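Local structure of Atg1 tMIT (Kluyveromyces marxianus, 4P1N) at residues 21-26 against 216-221; 27-32 against 154-159; 201-206 against 264-269. The protein is a serine/threonine protein kinase required for autophagosome formation and for cytoplasm-to-vacuole transport, represented here by its tandem MIT region. All coordinates share one frame; numbering follows the deposited sequence.

The model is mostly helical; one of its three contacts joins the two MIT domains and the other two lie one in each. Contacts 1 and 2 use adjoining segments of helix 10-33, centres about 16 Å apart: contact 2 pairs it with helix 137-170, contact 1 with helix 209-227 of the second domain. Contact 3 pairs helices 184-204 and 250-273, about 17 Å from contact 1 and 31 Å from contact 2, centre to centre. Along the chain contact 2 falls between the segments of contact 1 and closes before contact 3 opens, while contacts 1 and 3 alternate. Tyr216 and Leu220 touch contact 3, so the helix meeting the first domain also packs there.

Contact 1 (21-26 against 216-221); sequences AFVMYS and YATSLW
Val23 against Thr218 and Trp221 makes a small apolar contact between the two MIT domains: helix 10-33 of the first meets helix 209-227 of the second close to the centre of the chain. Only 132 Å² is buried, and more than half of it belongs to Val23. The backbones come near at this point, with Val23 CA 6.7 Å from Thr218 CA, close enough for two short branched side chains to meet directly.

Both methyls of the valine straddle one methyl of the threonine. Val23 CG1 lies 3.7 Å from Thr218 CG2, and Val23 CG2 follows at 3.9 Å from the same Thr218 CG2. Thr218 can offer carbon here because its hydroxyl is turned back onto its own helix: with CG2 anti to the backbone N (OG1 at chi1 -58°), OG1 bonds to the carbonyl oxygen of Leu214. Val23 CG2 also approaches the indole of Trp221, meeting it obliquely and reaching CD1 at 4.3 Å, a looser touch on the five-membered ring. No hydrogen bond spans the segments; what touches is carbon on carbon.

Leu137 of the second subunit also packs on Val23. Within the chain, Ala21 and Met24 lean on helix 95-129, Phe22 and Tyr25 on helix 137-170, while Tyr216 and Ser219 pack on helix 184-204 and Leu220 on helix 250-273.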
# COMPACT_ATOMS: atom_id res chain seq x y z
N ALA B 21 8.67 -5.74 2.30
CA ALA B 21 7.38 -6.44 2.28
C ALA B 21 6.95 -6.64 0.85
O ALA B 21 6.57 -7.74 0.42
CB ALA B 21 6.33 -5.67 3.07
N PHE B 22 7.13 -5.62 0.04
CA PHE B 22 6.69 -5.71 -1.35
C PHE B 22 7.39 -6.82 -2.11
O PHE B 22 6.78 -7.58 -2.85
CB PHE B 22 6.93 -4.36 -2.08
CG PHE B 22 6.53 -4.41 -3.52
CD1 PHE B 22 5.21 -4.22 -3.89
CD2 PHE B 22 7.46 -4.75 -4.51
CE1 PHE B 22 4.83 -4.28 -5.23
CE2 PHE B 22 7.10 -4.79 -5.86
CZ PHE B 22 5.78 -4.60 -6.22
N VAL B 23 8.70 -6.88 -1.97
CA VAL B 23 9.49 -7.87 -2.68
C VAL B 23 9.14 -9.30 -2.24
O VAL B 23 9.05 -10.23 -3.03
CB VAL B 23 11.00 -7.53 -2.49
CG1 VAL B 23 11.87 -8.67 -2.83
CG2 VAL B 23 11.37 -6.34 -3.39
N MET B 24 8.87 -9.47 -0.97
CA MET B 24 8.50 -10.76 -0.44
C MET B 24 7.06 -11.13 -0.88
O MET B 24 6.75 -12.26 -1.29
CB MET B 24 8.68 -10.73 1.09
CG MET B 24 8.82 -12.09 1.73
SD MET B 24 10.22 -13.04 1.10
CE MET B 24 11.46 -11.86 1.19
N TYR B 25 6.16 -10.16 -0.80
CA TYR B 25 4.81 -10.36 -1.23
C TYR B 25 4.77 -10.76 -2.70
O TYR B 25 4.01 -11.69 -3.06
CB TYR B 25 3.98 -9.12 -0.94
CG TYR B 25 2.66 -9.02 -1.67
CD1 TYR B 25 1.54 -9.57 -1.16
CD2 TYR B 25 2.55 -8.31 -2.91
CE1 TYR B 25 0.35 -9.51 -1.83
CE2 TYR B 25 1.33 -8.22 -3.58
CZ TYR B 25 0.23 -8.79 -3.02
OH TYR B 25 -1.01 -8.73 -3.64
N SER B 26 5.53 -10.06 -3.54
CA SER B 26 5.51 -10.37 -4.99
C SER B 26 6.08 -11.79 -5.25
O SER B 26 5.65 -12.46 -6.15
CB SER B 26 6.31 -9.36 -5.81
OG SER B 26 6.04 -8.02 -5.41
N TYR B 216 19.04 -5.93 -9.16
CA TYR B 216 20.02 -5.96 -8.08
C TYR B 216 19.41 -5.45 -6.77
O TYR B 216 19.63 -6.02 -5.72
CB TYR B 216 21.25 -5.14 -8.40
CG TYR B 216 22.09 -5.63 -9.55
CD1 TYR B 216 22.56 -6.94 -9.58
CD2 TYR B 216 22.48 -4.77 -10.57
CE1 TYR B 216 23.34 -7.39 -10.61
CE2 TYR B 216 23.28 -5.21 -11.61
CZ TYR B 216 23.70 -6.52 -11.62
OH TYR B 216 24.49 -6.98 -12.64
N ALA B 217 18.66 -4.34 -6.84
CA ALA B 217 18.10 -3.76 -5.62
C ALA B 217 17.13 -4.77 -4.98
O ALA B 217 17.08 -4.94 -3.73
CB ALA B 217 17.39 -2.43 -5.95
N THR B 218 16.38 -5.46 -5.83
CA THR B 218 15.47 -6.51 -5.36
C THR B 218 16.19 -7.63 -4.64
O THR B 218 15.77 -8.00 -3.53
CB THR B 218 14.62 -7.08 -6.50
OG1 THR B 218 13.89 -6.01 -7.10
CG2 THR B 218 13.67 -8.17 -5.97
N SER B 219 17.29 -8.13 -5.21
CA SER B 219 18.11 -9.14 -4.53
C SER B 219 18.63 -8.66 -3.21
O SER B 219 18.76 -9.44 -2.28
CB SER B 219 19.34 -9.52 -5.34
OG SER B 219 19.00 -10.13 -6.55
N LEU B 220 19.00 -7.39 -3.13
CA LEU B 220 19.55 -6.86 -1.93
C LEU B 220 18.48 -6.73 -0.87
O LEU B 220 18.71 -7.09 0.27
CB LEU B 220 20.18 -5.49 -2.17
CG LEU B 220 21.51 -5.54 -2.90
CD1 LEU B 220 21.87 -4.11 -3.27
CD2 LEU B 220 22.61 -6.16 -2.04
N TRP B 221 17.30 -6.22 -1.23
CA TRP B 221 16.21 -6.19 -0.26
C TRP B 221 15.96 -7.57 0.31
O TRP B 221 15.82 -7.73 1.51
CB TRP B 221 14.93 -5.67 -0.85
CG TRP B 221 14.94 -4.25 -1.22
CD1 TRP B 221 14.65 -3.74 -2.46
CD2 TRP B 221 15.17 -3.13 -0.36
NE1 TRP B 221 14.69 -2.37 -2.42
CE2 TRP B 221 15.01 -1.97 -1.14
CE3 TRP B 221 15.45 -2.99 0.99
CZ2 TRP B 221 15.14 -0.71 -0.63
CZ3 TRP B 221 15.61 -1.72 1.52
CH2 TRP B 221 15.45 -0.59 0.70

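Contact 2 (27-32 against 154-159); sequences FAEMKF and LDKAEF
Phe32 and Lys156 account for most of the 205 Å² buried here, and they meet as ring and alkyl chain. The lysine runs out fully extended beyond CG and passes across the phenyl group at about a right angle to the Phe32 side chain. Its CD sits over one face, 4.2 Å from the centroid of the Phe32 ring and 19° off the normal, a CH-pi contact displaced toward the rim on the CE2 side. Lys156 CE stays close to that rim, 4.0 Å from Phe32 CE2. Phe32 points its ring toward helix 137-170 because CG is anti to the backbone N (chi1 -167°).

Having crossed the ring, the chain delivers its ammonium to Glu29, one turn earlier on the same helix as Phe32. Lys156 NZ donates to Glu29 OE2 at 2.7 Å in a salt bridge, arriving on the syn side and somewhat out of the carboxylate plane. The bend of Glu29 at chi2 swings its carboxylate round to this position.

These are the first and last helices of the three-helix bundle that characterises an MIT domain, running in roughly the same direction at 41°. Their axes are 12.3 Å apart, so long side chains have to bridge the distance. The middle helix, 95-129, supplies Tyr109, whose hydroxyl is hydrogen-bonded to Glu29 OE2 as well, and Lys156 NZ has a second carboxylate in Glu152. The lysine thus stands between two carboxylates, which would probably favour its charged form, and Glu29 OE2 takes a hydroxyl besides the ammonium.

Phe159, one turn on from Lys156, meets the other ring at its edge. Its CD2 lies 4.0 Å from Phe32 CE1, near the plane of the Phe32 ring, so the two phenyls touch rim to rim without stacking.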
# COMPACT_ATOMS: atom_id res chain seq x y z
N PHE B 27 7.03 -12.23 -4.44
CA PHE B 27 7.57 -13.60 -4.54
C PHE B 27 6.48 -14.56 -4.13
O PHE B 27 6.17 -15.47 -4.88
CB PHE B 27 8.87 -13.71 -3.72
CG PHE B 27 9.64 -15.01 -3.85
CD1 PHE B 27 9.50 -15.86 -4.95
CD2 PHE B 27 10.57 -15.35 -2.88
CE1 PHE B 27 10.26 -17.04 -5.06
CE2 PHE B 27 11.34 -16.50 -2.98
CZ PHE B 27 11.20 -17.34 -4.09
N ALA B 28 5.85 -14.35 -2.98
CA ALA B 28 4.69 -15.18 -2.61
C ALA B 28 3.62 -15.26 -3.69
O ALA B 28 3.07 -16.35 -3.96
CB ALA B 28 4.04 -14.70 -1.32
N GLU B 29 3.30 -14.13 -4.28
CA GLU B 29 2.28 -14.09 -5.35
C GLU B 29 2.67 -14.83 -6.62
O GLU B 29 1.80 -15.36 -7.30
CB GLU B 29 1.98 -12.65 -5.77
CG GLU B 29 1.24 -11.87 -4.72
CD GLU B 29 -0.25 -12.13 -4.78
OE1 GLU B 29 -0.84 -11.79 -5.84
OE2 GLU B 29 -0.85 -12.66 -3.78
N MET B 30 3.96 -14.82 -6.95
CA MET B 30 4.45 -15.59 -8.08
C MET B 30 4.30 -17.13 -7.80
O MET B 30 3.99 -17.89 -8.69
CB MET B 30 5.89 -15.19 -8.39
CG MET B 30 6.56 -15.98 -9.50
SD MET B 30 7.21 -17.56 -8.89
CE MET B 30 8.93 -17.15 -8.61
N LYS B 31 4.46 -17.57 -6.56
CA LYS B 31 4.23 -18.98 -6.23
C LYS B 31 2.74 -19.25 -6.17
O LYS B 31 2.28 -20.24 -6.69
CB LYS B 31 4.84 -19.35 -4.90
CG LYS B 31 6.34 -19.24 -4.83
CD LYS B 31 6.98 -20.30 -5.68
CE LYS B 31 8.46 -20.44 -5.40
NZ LYS B 31 8.90 -21.77 -5.88
N PHE B 32 1.99 -18.33 -5.55
CA PHE B 32 0.55 -18.46 -5.41
C PHE B 32 -0.12 -18.60 -6.78
O PHE B 32 -0.99 -19.46 -6.95
CB PHE B 32 -0.02 -17.25 -4.68
CG PHE B 32 -1.44 -17.42 -4.22
CD1 PHE B 32 -1.75 -18.29 -3.20
CD2 PHE B 32 -2.45 -16.67 -4.79
CE1 PHE B 32 -3.06 -18.45 -2.77
CE2 PHE B 32 -3.76 -16.82 -4.36
CZ PHE B 32 -4.07 -17.70 -3.33
N LEU B 154 -2.62 -12.53 5.16
CA LEU B 154 -3.22 -13.35 6.17
C LEU B 154 -4.35 -14.22 5.56
O LEU B 154 -4.42 -15.42 5.87
CB LEU B 154 -3.80 -12.51 7.29
CG LEU B 154 -3.48 -12.87 8.74
CD1 LEU B 154 -4.67 -12.42 9.55
CD2 LEU B 154 -3.18 -14.35 8.99
N ASP B 155 -5.24 -13.63 4.75
CA ASP B 155 -6.29 -14.44 4.11
C ASP B 155 -5.73 -15.54 3.21
O ASP B 155 -6.18 -16.69 3.26
CB ASP B 155 -7.27 -13.59 3.31
CG ASP B 155 -8.14 -12.72 4.20
OD1 ASP B 155 -8.11 -12.88 5.44
OD2 ASP B 155 -8.86 -11.86 3.65
N LYS B 156 -4.74 -15.18 2.39
CA LYS B 156 -4.07 -16.16 1.54
C LYS B 156 -3.32 -17.26 2.31
O LYS B 156 -3.39 -18.45 1.93
CB LYS B 156 -3.18 -15.46 0.52
CG LYS B 156 -4.02 -14.79 -0.53
CD LYS B 156 -3.24 -13.99 -1.55
CE LYS B 156 -4.23 -13.30 -2.53
NZ LYS B 156 -3.49 -12.33 -3.41
N ALA B 157 -2.61 -16.88 3.36
CA ALA B 157 -1.91 -17.87 4.17
C ALA B 157 -2.88 -18.83 4.88
O ALA B 157 -2.60 -20.01 4.98
CB ALA B 157 -1.04 -17.19 5.20
N GLU B 158 -4.01 -18.33 5.38
CA GLU B 158 -5.02 -19.19 6.01
C GLU B 158 -5.62 -20.14 4.99
O GLU B 158 -5.82 -21.34 5.26
CB GLU B 158 -6.15 -18.38 6.65
CG GLU B 158 -5.81 -17.70 7.96
CD GLU B 158 -5.71 -18.66 9.15
OE1 GLU B 158 -5.63 -19.90 8.95
OE2 GLU B 158 -5.70 -18.17 10.30
N PHE B 159 -5.93 -19.62 3.83
CA PHE B 159 -6.40 -20.46 2.76
C PHE B 159 -5.37 -21.57 2.54
O PHE B 159 -5.72 -22.75 2.63
CB PHE B 159 -6.65 -19.64 1.51
CG PHE B 159 -6.81 -20.45 0.27
CD1 PHE B 159 -7.96 -21.20 0.05
CD2 PHE B 159 -5.83 -20.42 -0.72
CE1 PHE B 159 -8.11 -21.93 -1.12
CE2 PHE B 159 -5.98 -21.16 -1.88
CZ PHE B 159 -7.12 -21.91 -2.09

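Contact 3 (201-206 against 264-269); sequences RLEMEG and ANRLKA
The carboxylate of Glu203 and the guanidinium of Arg266 meet obliquely, their planes 45° apart, and both carboxylate oxygens lie tilted out of the guanidinium plane. This is a side-on bidentate salt bridge between the first and last helices of the second MIT three-helix bundle. Arg266 NH2 gives a hydrogen bond to Glu203 OE1 at 3.0 Å on its syn lone pair, and Arg266 NE a longer one to Glu203 OE2 at 3.2 Å, also on the syn side. Neither is straight, the N-H...O angles being 135° and 146°. Glu203 extends fully toward its partner, whereas Arg266 bends at chi2 and chi3 to present NE and NH2 together.

Both side chains are buried. Lys273 pairs with Glu203 OE1 as well, and Tyr216 OH bonds to Glu203 OE2, so each carboxylate oxygen has a second partner. Replacing Arg266 by an alanine would probably leave this buried carboxylate with Lys273 and Tyr216, without its two-nitrogen partner and freer to turn.

Just past Glu203 the helix closes in a Schellman motif at Gly206, whose N makes a weak 3.3 Å bond to Glu203 O.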
# COMPACT_ATOMS: atom_id res chain seq x y z
N ARG B 201 23.83 -11.26 -16.51
CA ARG B 201 23.76 -11.74 -17.90
C ARG B 201 23.07 -10.69 -18.77
O ARG B 201 23.53 -10.36 -19.85
CB ARG B 201 23.03 -13.08 -17.98
N LEU B 202 21.98 -10.13 -18.26
CA LEU B 202 21.28 -9.07 -18.96
C LEU B 202 22.22 -7.87 -19.20
O LEU B 202 22.36 -7.38 -20.34
CB LEU B 202 20.07 -8.59 -18.18
CG LEU B 202 18.93 -8.08 -19.05
CD1 LEU B 202 17.94 -9.21 -19.28
CD2 LEU B 202 18.21 -6.91 -18.42
N GLU B 203 22.87 -7.44 -18.12
CA GLU B 203 23.76 -6.29 -18.17
C GLU B 203 24.82 -6.48 -19.26
O GLU B 203 25.11 -5.54 -20.00
CB GLU B 203 24.42 -6.04 -16.79
CG GLU B 203 24.89 -4.61 -16.60
CD GLU B 203 25.78 -4.40 -15.37
OE1 GLU B 203 26.79 -3.67 -15.52
OE2 GLU B 203 25.49 -4.93 -14.27
N MET B 204 25.38 -7.69 -19.37
CA MET B 204 26.41 -7.94 -20.38
C MET B 204 25.88 -8.11 -21.81
O MET B 204 26.64 -8.01 -22.76
CB MET B 204 27.36 -9.08 -19.98
CG MET B 204 26.77 -10.44 -19.67
SD MET B 204 27.94 -11.43 -18.70
CE MET B 204 29.11 -11.89 -19.96
N GLU B 205 24.58 -8.31 -21.97
CA GLU B 205 23.95 -8.36 -23.29
C GLU B 205 23.47 -6.97 -23.77
O GLU B 205 22.72 -6.88 -24.74
CB GLU B 205 22.80 -9.37 -23.29
CG GLU B 205 23.29 -10.81 -23.28
CD GLU B 205 22.17 -11.82 -23.14
OE1 GLU B 205 21.41 -11.75 -22.14
OE2 GLU B 205 22.05 -12.70 -24.03
N GLY B 206 23.91 -5.90 -23.09
CA GLY B 206 23.52 -4.53 -23.43
C GLY B 206 22.08 -4.21 -23.06
O GLY B 206 21.47 -3.27 -23.58
N ALA B 264 25.82 -5.37 -3.95
CA ALA B 264 25.84 -3.92 -3.78
C ALA B 264 26.93 -3.30 -4.67
O ALA B 264 26.73 -2.25 -5.29
CB ALA B 264 26.09 -3.54 -2.33
N ASN B 265 28.07 -3.97 -4.74
CA ASN B 265 29.17 -3.42 -5.53
C ASN B 265 28.87 -3.48 -7.02
O ASN B 265 29.17 -2.55 -7.74
CB ASN B 265 30.50 -4.07 -5.15
CG ASN B 265 31.07 -3.49 -3.86
OD1 ASN B 265 30.95 -2.28 -3.60
ND2 ASN B 265 31.66 -4.35 -3.03
N ARG B 266 28.19 -4.52 -7.45
CA ARG B 266 27.71 -4.61 -8.82
C ARG B 266 26.74 -3.47 -9.13
O ARG B 266 26.81 -2.85 -10.19
CB ARG B 266 27.03 -5.96 -9.02
CG ARG B 266 26.68 -6.34 -10.43
CD ARG B 266 27.89 -6.48 -11.33
NE ARG B 266 27.95 -5.34 -12.24
CZ ARG B 266 29.07 -4.78 -12.68
NH1 ARG B 266 30.26 -5.22 -12.30
NH2 ARG B 266 28.97 -3.74 -13.51
N LEU B 267 25.83 -3.21 -8.20
CA LEU B 267 24.86 -2.14 -8.37
C LEU B 267 25.54 -0.75 -8.46
O LEU B 267 25.16 0.08 -9.30
CB LEU B 267 23.81 -2.19 -7.25
CG LEU B 267 22.79 -1.06 -7.20
CD1 LEU B 267 22.00 -0.92 -8.49
CD2 LEU B 267 21.84 -1.27 -6.04
N LYS B 268 26.53 -0.49 -7.62
CA LYS B 268 27.27 0.78 -7.68
C LYS B 268 28.00 0.97 -9.00
O LYS B 268 28.02 2.07 -9.59
CB LYS B 268 28.27 0.87 -6.53
CG LYS B 268 27.62 1.03 -5.17
CD LYS B 268 28.66 1.13 -4.07
CE LYS B 268 28.00 1.22 -2.71
NZ LYS B 268 28.98 0.95 -1.62
N ALA B 269 28.65 -0.09 -9.47
CA ALA B 269 29.34 -0.04 -10.78
C ALA B 269 28.35 0.30 -11.87
O ALA B 269 28.57 1.19 -12.70
CB ALA B 269 29.99 -1.38 -11.09